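Local coordinates for protein transcriptional regulator, MarR family (Silicibacter pomeroyi DSS-3, PDB 3BOQ) that probably acts as a DNA-binding transcription factor of the MarR family, built as a dimer of winged helix-turn-helix subunits, at residues F50-Q55 with G70-T75; G33-Q38 with R125-L130. All blocks are in the same frame, centred on the assembly; numbering follows the deposited sequence.

Interaction 1. Residues F50-Q55 with G70-T75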
ATOM      1  N   PHE B  50       7.525   3.157 -12.574  1.00 60.61           N
ATOM      2  CA  PHE B  50       7.478   4.611 -12.533  1.00 60.38           C
ATOM      3  C   PHE B  50       8.172   5.095 -11.263  1.00 61.04           C
ATOM      4  O   PHE B  50       9.027   5.986 -11.324  1.00 60.93           O
ATOM      5  CB  PHE B  50       6.024   5.120 -12.591  1.00 60.12           C
ATOM      6  CG  PHE B  50       5.916   6.609 -12.436  1.00 60.51           C
ATOM      7  CD1 PHE B  50       6.176   7.451 -13.516  1.00 61.11           C
ATOM      8  CD2 PHE B  50       5.648   7.176 -11.189  1.00 61.33           C
ATOM      9  CE1 PHE B  50       6.141   8.838 -13.381  1.00 60.86           C
ATOM     10  CE2 PHE B  50       5.595   8.569 -11.032  1.00 63.54           C
ATOM     11  CZ  PHE B  50       5.836   9.406 -12.138  1.00 61.43           C
ATOM     12  N   ASP B  51       7.815   4.495 -10.120  1.00 60.74           N
ATOM     13  CA  ASP B  51       8.438   4.828  -8.852  1.00 61.61           C
ATOM     14  C   ASP B  51       9.985   4.756  -8.854  1.00 62.42           C
ATOM     15  O   ASP B  51      10.646   5.730  -8.454  1.00 62.66           O
ATOM     16  CB  ASP B  51       7.820   4.002  -7.721  1.00 61.91           C
ATOM     17  CG  ASP B  51       8.546   4.181  -6.400  1.00 63.22           C
ATOM     18  OD1 ASP B  51       8.921   5.334  -6.081  1.00 64.64           O
ATOM     19  OD2 ASP B  51       8.748   3.161  -5.688  1.00 64.35           O
ATOM     20  N   ALA B  52      10.555   3.629  -9.299  1.00 62.79           N
ATOM     21  CA  ALA B  52      12.014   3.502  -9.465  1.00 63.35           C
ATOM     22  C   ALA B  52      12.618   4.583 -10.367  1.00 64.32           C
ATOM     23  O   ALA B  52      13.629   5.216 -10.021  1.00 63.48           O
ATOM     24  CB  ALA B  52      12.377   2.112  -9.982  1.00 63.16           C
HETATM   25  N   MSE B  53      11.998   4.801 -11.521  1.00 65.60           N
HETATM   26  CA  MSE B  53      12.482   5.821 -12.478  1.00 68.80           C
HETATM   27  C   MSE B  53      12.491   7.252 -11.923  1.00 66.87           C
HETATM   28  O   MSE B  53      13.365   8.048 -12.261  1.00 67.22           O
HETATM   29  CB  MSE B  53      11.682   5.766 -13.766  1.00 67.32           C
HETATM   30  CG  MSE B  53      11.833   4.457 -14.468  1.00 70.66           C
HETATM   31 SE   MSE B  53      10.599   4.211 -15.968  1.00 79.63          SE
HETATM   32  CE  MSE B  53      11.407   5.507 -17.251  1.00 76.19           C
ATOM     33  N   ALA B  54      11.514   7.564 -11.078  1.00 66.14           N
ATOM     34  CA  ALA B  54      11.418   8.852 -10.432  1.00 65.42           C
ATOM     35  C   ALA B  54      12.627   9.125  -9.541  1.00 65.24           C
ATOM     36  O   ALA B  54      13.133  10.249  -9.515  1.00 65.28           O
ATOM     37  CB  ALA B  54      10.114   8.931  -9.624  1.00 65.48           C
ATOM     38  N   GLN B  55      13.089   8.102  -8.820  1.00 65.06           N
ATOM     39  CA  GLN B  55      14.249   8.248  -7.937  1.00 65.40           C
ATOM     40  C   GLN B  55      15.488   8.507  -8.762  1.00 65.58           C
ATOM     41  O   GLN B  55      16.287   9.358  -8.408  1.00 65.81           O
ATOM     42  CB  GLN B  55      14.454   7.018  -7.047  1.00 65.17           C
ATOM     43  CG  GLN B  55      13.193   6.514  -6.386  1.00 66.10           C
ATOM     44  CD  GLN B  55      12.287   7.644  -5.857  1.00 67.88           C
ATOM     45  OE1 GLN B  55      11.076   7.660  -6.125  1.00 68.65           O
ATOM     46  NE2 GLN B  55      12.874   8.594  -5.125  1.00 66.05           N
ATOM     47  N   GLY B  70      16.507   2.035  -1.082  1.00 59.81           N
ATOM     48  CA  GLY B  70      16.247   2.898   0.078  1.00 59.54           C
ATOM     49  C   GLY B  70      15.345   4.105  -0.195  1.00 59.97           C
ATOM     50  O   GLY B  70      14.690   4.647   0.763  1.00 59.89           O
ATOM     51  N   ALA B  71      15.307   4.500  -1.492  1.00 59.72           N
ATOM     52  CA  ALA B  71      14.605   5.719  -1.936  1.00 60.14           C
ATOM     53  C   ALA B  71      13.230   5.437  -2.563  1.00 60.67           C
ATOM     54  O   ALA B  71      12.451   6.353  -2.832  1.00 61.43           O
ATOM     55  CB  ALA B  71      15.473   6.509  -2.940  1.00 59.82           C
ATOM     56  N   LEU B  72      12.950   4.169  -2.838  1.00 61.03           N
ATOM     57  CA  LEU B  72      11.675   3.745  -3.396  1.00 60.79           C
ATOM     58  C   LEU B  72      10.510   4.092  -2.437  1.00 61.44           C
ATOM     59  O   LEU B  72      10.588   3.884  -1.220  1.00 60.23           O
ATOM     60  CB  LEU B  72      11.719   2.234  -3.675  1.00 60.31           C
ATOM     61  CG  LEU B  72      11.894   1.660  -5.087  1.00 60.37           C
ATOM     62  CD1 LEU B  72      12.895   2.403  -5.972  1.00 57.69           C
ATOM     63  CD2 LEU B  72      12.254   0.199  -4.967  1.00 60.03           C
ATOM     64  N   LYS B  73       9.433   4.634  -3.005  1.00 62.51           N
ATOM     65  CA  LYS B  73       8.250   4.965  -2.201  1.00 63.50           C
ATOM     66  C   LYS B  73       7.294   3.788  -2.147  1.00 63.38           C
ATOM     67  O   LYS B  73       6.520   3.681  -1.236  1.00 62.54           O
ATOM     68  CB  LYS B  73       7.541   6.215  -2.748  1.00 63.78           C
ATOM     69  CG  LYS B  73       8.131   7.516  -2.247  1.00 65.30           C
ATOM     70  CD  LYS B  73       8.886   8.259  -3.344  1.00 66.75           C
ATOM     71  CE  LYS B  73       9.496   9.568  -2.795  1.00 66.91           C
ATOM     72  NZ  LYS B  73      10.327   9.303  -1.588  1.00 64.28           N
ATOM     73  N   VAL B  74       7.318   2.947  -3.177  1.00 64.52           N
ATOM     74  CA  VAL B  74       6.590   1.691  -3.169  1.00 65.52           C
ATOM     75  C   VAL B  74       7.612   0.637  -2.721  1.00 66.99           C
ATOM     76  O   VAL B  74       8.728   0.589  -3.243  1.00 67.84           O
ATOM     77  CB  VAL B  74       6.001   1.368  -4.574  1.00 65.47           C
ATOM     78  CG1 VAL B  74       5.133   0.105  -4.502  1.00 65.37           C
ATOM     79  CG2 VAL B  74       5.190   2.552  -5.116  1.00 62.84           C
ATOM     80  N   THR B  75       7.254  -0.192  -1.751  1.00 68.18           N
ATOM     81  CA  THR B  75       8.194  -1.162  -1.188  1.00 69.56           C
ATOM     82  C   THR B  75       8.631  -2.258  -2.182  1.00 70.13           C
ATOM     83  O   THR B  75       7.782  -2.963  -2.754  1.00 70.20           O
ATOM     84  CB  THR B  75       7.576  -1.856   0.009  1.00 69.68           C
ATOM     85  OG1 THR B  75       6.657  -2.844  -0.470  1.00 70.55           O
ATOM     86  CG2 THR B  75       6.839  -0.841   0.888  1.00 70.47           C
TER
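Asp-51 reaches from helix 47-58 to the turn that follows helix 65-71, where its carboxylate takes up two successive backbone N-H groups, those of Lys-73 and Val-74. At the root of the side chain, Asp-51 CB lies 4.0 Å from Val-74 CG2. Asp-51 CG stands anti to the backbone N (chi1 173°), beside the carbonyl carbon, and is close to Lys-73 N because both oxygens bond there. At the tip the oxygens divide the work: Asp-51 OD1 receives Lys-73 N at 3.2 Å, nearly straight and on its syn side, while Asp-51 OD2 receives Val-74 N at 2.9 Å from well above the carboxylate plane. A weak second branch joins Lys-73 N to OD2, and this grip on both oxygens probably holds the carboxylate against rotation. Leu-72 CG and Val-74 CB each lie 3.5 Å from Asp-51 OD2. The next residue, Ala-52, sets its CB 4.1 Å from Leu-72 CD1 and also packs on Leu-82 and Leu-86 of helix 79-88. Gln-55 CG lies 4.1 Å from Leu-72 CD1. Lys-73 packs against Leu-22 of the second subunit. Helices 65-71 and 79-88 form the helix-turn-helix of the MarR winged-helix fold, and Asp-51 pins the start of its turn to the preceding helix.

Interaction 2. Residues G33-Q38 with R125-L130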
ATOM      1  N   GLY B  33      -4.402   0.534  -7.111  1.00 72.54           N
ATOM      2  CA  GLY B  33      -4.941  -0.319  -8.155  1.00 72.13           C
ATOM      3  C   GLY B  33      -5.295   0.404  -9.453  1.00 72.80           C
ATOM      4  O   GLY B  33      -5.093  -0.125 -10.554  1.00 72.30           O
ATOM      5  N   ASP B  34      -5.824   1.616  -9.326  1.00 72.89           N
ATOM      6  CA  ASP B  34      -6.322   2.359 -10.470  1.00 73.12           C
ATOM      7  C   ASP B  34      -5.245   3.159 -11.131  1.00 72.20           C
ATOM      8  O   ASP B  34      -5.178   3.186 -12.351  1.00 72.50           O
ATOM      9  CB  ASP B  34      -7.413   3.305 -10.031  1.00 74.24           C
ATOM     10  CG  ASP B  34      -8.780   2.720 -10.211  1.00 79.02           C
ATOM     11  OD1 ASP B  34      -8.930   1.479 -10.028  1.00 83.53           O
ATOM     12  OD2 ASP B  34      -9.708   3.509 -10.533  1.00 84.16           O
ATOM     13  N   LEU B  35      -4.431   3.829 -10.312  1.00 70.69           N
ATOM     14  CA  LEU B  35      -3.250   4.526 -10.749  1.00 69.57           C
ATOM     15  C   LEU B  35      -2.380   3.573 -11.535  1.00 69.66           C
ATOM     16  O   LEU B  35      -2.050   3.857 -12.664  1.00 70.93           O
ATOM     17  CB  LEU B  35      -2.489   5.053  -9.544  1.00 69.16           C
ATOM     18  CG  LEU B  35      -1.364   6.060  -9.730  1.00 69.05           C
ATOM     19  CD1 LEU B  35      -1.776   7.200 -10.694  1.00 68.18           C
ATOM     20  CD2 LEU B  35      -0.917   6.640  -8.393  1.00 68.71           C
ATOM     21  N   ASN B  36      -2.036   2.437 -10.949  1.00 69.03           N
ATOM     22  CA  ASN B  36      -1.262   1.390 -11.618  1.00 69.02           C
ATOM     23  C   ASN B  36      -1.844   0.890 -12.960  1.00 68.77           C
ATOM     24  O   ASN B  36      -1.140   0.866 -13.979  1.00 68.82           O
ATOM     25  CB  ASN B  36      -1.035   0.216 -10.669  1.00 67.95           C
ATOM     26  CG  ASN B  36      -0.012  -0.750 -11.185  1.00 69.52           C
ATOM     27  OD1 ASN B  36       1.144  -0.383 -11.399  1.00 72.46           O
ATOM     28  ND2 ASN B  36      -0.419  -2.003 -11.388  1.00 66.20           N
ATOM     29  N   ARG B  37      -3.117   0.496 -12.952  1.00 68.38           N
ATOM     30  CA  ARG B  37      -3.793  -0.020 -14.148  1.00 68.15           C
ATOM     31  C   ARG B  37      -3.897   1.041 -15.249  1.00 67.20           C
ATOM     32  O   ARG B  37      -3.686   0.717 -16.400  1.00 67.83           O
ATOM     33  CB  ARG B  37      -5.173  -0.618 -13.801  1.00 67.71           C
ATOM     34  CG  ARG B  37      -6.156  -0.750 -14.990  1.00 69.23           C
ATOM     35  CD  ARG B  37      -7.332  -1.700 -14.659  1.00 71.36           C
ATOM     36  NE  ARG B  37      -7.904  -2.338 -15.860  1.00 75.44           N
ATOM     37  CZ  ARG B  37      -8.368  -3.594 -15.907  1.00 77.85           C
ATOM     38  NH1 ARG B  37      -8.341  -4.372 -14.822  1.00 79.18           N
ATOM     39  NH2 ARG B  37      -8.858  -4.082 -17.044  1.00 77.59           N
ATOM     40  N   GLN B  38      -4.208   2.290 -14.898  1.00 66.41           N
ATOM     41  CA  GLN B  38      -4.218   3.402 -15.871  1.00 66.09           C
ATOM     42  C   GLN B  38      -2.853   3.863 -16.390  1.00 65.73           C
ATOM     43  O   GLN B  38      -2.720   4.203 -17.550  1.00 65.97           O
ATOM     44  CB  GLN B  38      -5.013   4.599 -15.352  1.00 65.50           C
ATOM     45  CG  GLN B  38      -6.481   4.308 -15.291  1.00 65.23           C
ATOM     46  CD  GLN B  38      -7.281   5.544 -14.999  1.00 65.31           C
ATOM     47  OE1 GLN B  38      -7.401   6.435 -15.843  1.00 67.59           O
ATOM     48  NE2 GLN B  38      -7.847   5.609 -13.802  1.00 65.39           N
ATOM     49  N   ARG B 125      -2.009  13.547 -13.877  1.00 66.42           N
ATOM     50  CA  ARG B 125      -3.361  13.610 -14.405  1.00 65.30           C
ATOM     51  C   ARG B 125      -4.252  12.460 -13.836  1.00 64.70           C
ATOM     52  O   ARG B 125      -5.374  12.702 -13.407  1.00 64.11           O
ATOM     53  CB  ARG B 125      -3.360  13.644 -15.958  1.00 65.20           C
ATOM     54  CG  ARG B 125      -4.781  13.655 -16.546  1.00 65.37           C
ATOM     55  CD  ARG B 125      -4.879  13.754 -18.071  1.00 65.32           C
ATOM     56  NE  ARG B 125      -3.681  13.292 -18.756  1.00 68.71           N
ATOM     57  CZ  ARG B 125      -3.362  12.012 -18.972  1.00 70.62           C
ATOM     58  NH1 ARG B 125      -4.155  11.030 -18.545  1.00 69.69           N
ATOM     59  NH2 ARG B 125      -2.232  11.717 -19.603  1.00 68.37           N
ATOM     60  N   ILE B 126      -3.752  11.224 -13.825  1.00 63.63           N
ATOM     61  CA  ILE B 126      -4.574  10.088 -13.368  1.00 62.92           C
ATOM     62  C   ILE B 126      -4.953  10.259 -11.894  1.00 63.05           C
ATOM     63  O   ILE B 126      -6.123  10.076 -11.509  1.00 62.98           O
ATOM     64  CB  ILE B 126      -3.892   8.701 -13.642  1.00 63.02           C
ATOM     65  CG1 ILE B 126      -3.791   8.426 -15.158  1.00 61.58           C
ATOM     66  CG2 ILE B 126      -4.674   7.568 -13.019  1.00 61.72           C
ATOM     67  CD1 ILE B 126      -2.562   7.604 -15.536  1.00 58.21           C
ATOM     68  N   LEU B 127      -3.965  10.630 -11.085  1.00 62.54           N
ATOM     69  CA  LEU B 127      -4.168  10.853  -9.666  1.00 62.62           C
ATOM     70  C   LEU B 127      -5.213  11.962  -9.400  1.00 62.97           C
ATOM     71  O   LEU B 127      -6.176  11.753  -8.606  1.00 62.77           O
ATOM     72  CB  LEU B 127      -2.819  11.124  -8.963  1.00 62.34           C
ATOM     73  CG  LEU B 127      -2.768  11.238  -7.434  1.00 61.70           C
ATOM     74  CD1 LEU B 127      -3.152   9.931  -6.713  1.00 57.20           C
ATOM     75  CD2 LEU B 127      -1.364  11.685  -7.028  1.00 61.78           C
ATOM     76  N   ALA B 128      -5.034  13.104 -10.077  1.00 62.93           N
ATOM     77  CA  ALA B 128      -6.012  14.229 -10.067  1.00 63.75           C
ATOM     78  C   ALA B 128      -7.419  13.760 -10.435  1.00 64.15           C
ATOM     79  O   ALA B 128      -8.388  14.039  -9.716  1.00 65.40           O
ATOM     80  CB  ALA B 128      -5.574  15.360 -10.987  1.00 63.28           C
ATOM     81  N   GLU B 129      -7.519  12.985 -11.509  1.00 64.43           N
ATOM     82  CA  GLU B 129      -8.782  12.368 -11.900  1.00 65.05           C
ATOM     83  C   GLU B 129      -9.346  11.419 -10.839  1.00 64.53           C
ATOM     84  O   GLU B 129     -10.540  11.464 -10.544  1.00 65.16           O
ATOM     85  CB  GLU B 129      -8.675  11.785 -13.325  1.00 65.20           C
ATOM     86  CG  GLU B 129      -8.356  12.955 -14.404  1.00 66.39           C
ATOM     87  CD  GLU B 129      -8.180  12.499 -15.872  1.00 68.73           C
ATOM     88  OE1 GLU B 129      -7.574  11.408 -16.167  1.00 75.79           O
ATOM     89  OE2 GLU B 129      -8.620  13.262 -16.765  1.00 70.61           O
ATOM     90  N   LEU B 130      -8.500  10.614 -10.190  1.00 64.05           N
ATOM     91  CA  LEU B 130      -8.995   9.696  -9.146  1.00 62.63           C
ATOM     92  C   LEU B 130      -9.535  10.444  -7.923  1.00 62.01           C
ATOM     93  O   LEU B 130     -10.437   9.969  -7.252  1.00 61.56           O
ATOM     94  CB  LEU B 130      -7.898   8.732  -8.716  1.00 62.69           C
ATOM     95  CG  LEU B 130      -7.504   7.635  -9.721  1.00 64.77           C
ATOM     96  CD1 LEU B 130      -6.209   6.892  -9.305  1.00 62.86           C
ATOM     97  CD2 LEU B 130      -8.658   6.648  -9.986  1.00 63.73           C
TER
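Leu-35 and Ile-126 meet where helix 12-43 and helix 110-130 run past each other in roughly antiparallel sense; the axes of segments 33-38 and 125-130 come within 9.8 Å at an angle of 141°. The apolar contacts centre on these two residues. Leu-35 CG is set anti to the backbone N (chi1 -168°), beside the carbonyl carbon. Beyond it, Leu-35 CD1 lies 3.7 Å from Ile-126 CG2. The other methyl, Leu-35 CD2, approaches Leu-127 CD1 at 4.3 Å, while Leu-130 CD1 comes to 4.2 Å from Leu-35 CB near the root of the side chain. A second group sets polar side chains against methyls. The extended Gln-38 slides past Ile-126 in the opposite direction, bringing its CB to 3.8 Å from Ile-126 CG2, and the amide atoms NE2 and CD lie close to the same methyl. Asp-34 crosses Leu-130 at a slant, with Asp-34 OD2 3.4 Å from Leu-130 CD2; contacts of this kind are van der Waals packing. An alanine in place of Ile-126 would probably open a gap between Leu-35 CD1 and the Gln-38 side chain, leaving both freer to shift. Around the contact, Ile-126 also packs on Leu-39 and Glu-42 of helix 12-43, and Arg-125 forms a salt bridge to Glu-42. Trp-21 of the second subunit touches Leu-35 and Leu-127, placing this helix pair beside the dimer interface.

Overall arrangement
From the N terminus the chain first runs along helix 12-43, which supplies residues 33-38, and then enters helix 47-58. Interaction 1 closes a short loop between that helix and the turn after helix 65-71, with 14 residues between its segments. The chain continues through helix 79-88 and strand 105-106 into helix 110-130, where interaction 2 closes a much longer loop of 86 residues that contains the whole of interaction 1. The two contacts do not touch, their centres being about 17 Å apart. Interaction 1 ties helix 47-58 to the turn after helix 65-71 in the putative DNA-binding part; interaction 2 joins the two long helices flanking it, and both reach the second subunit.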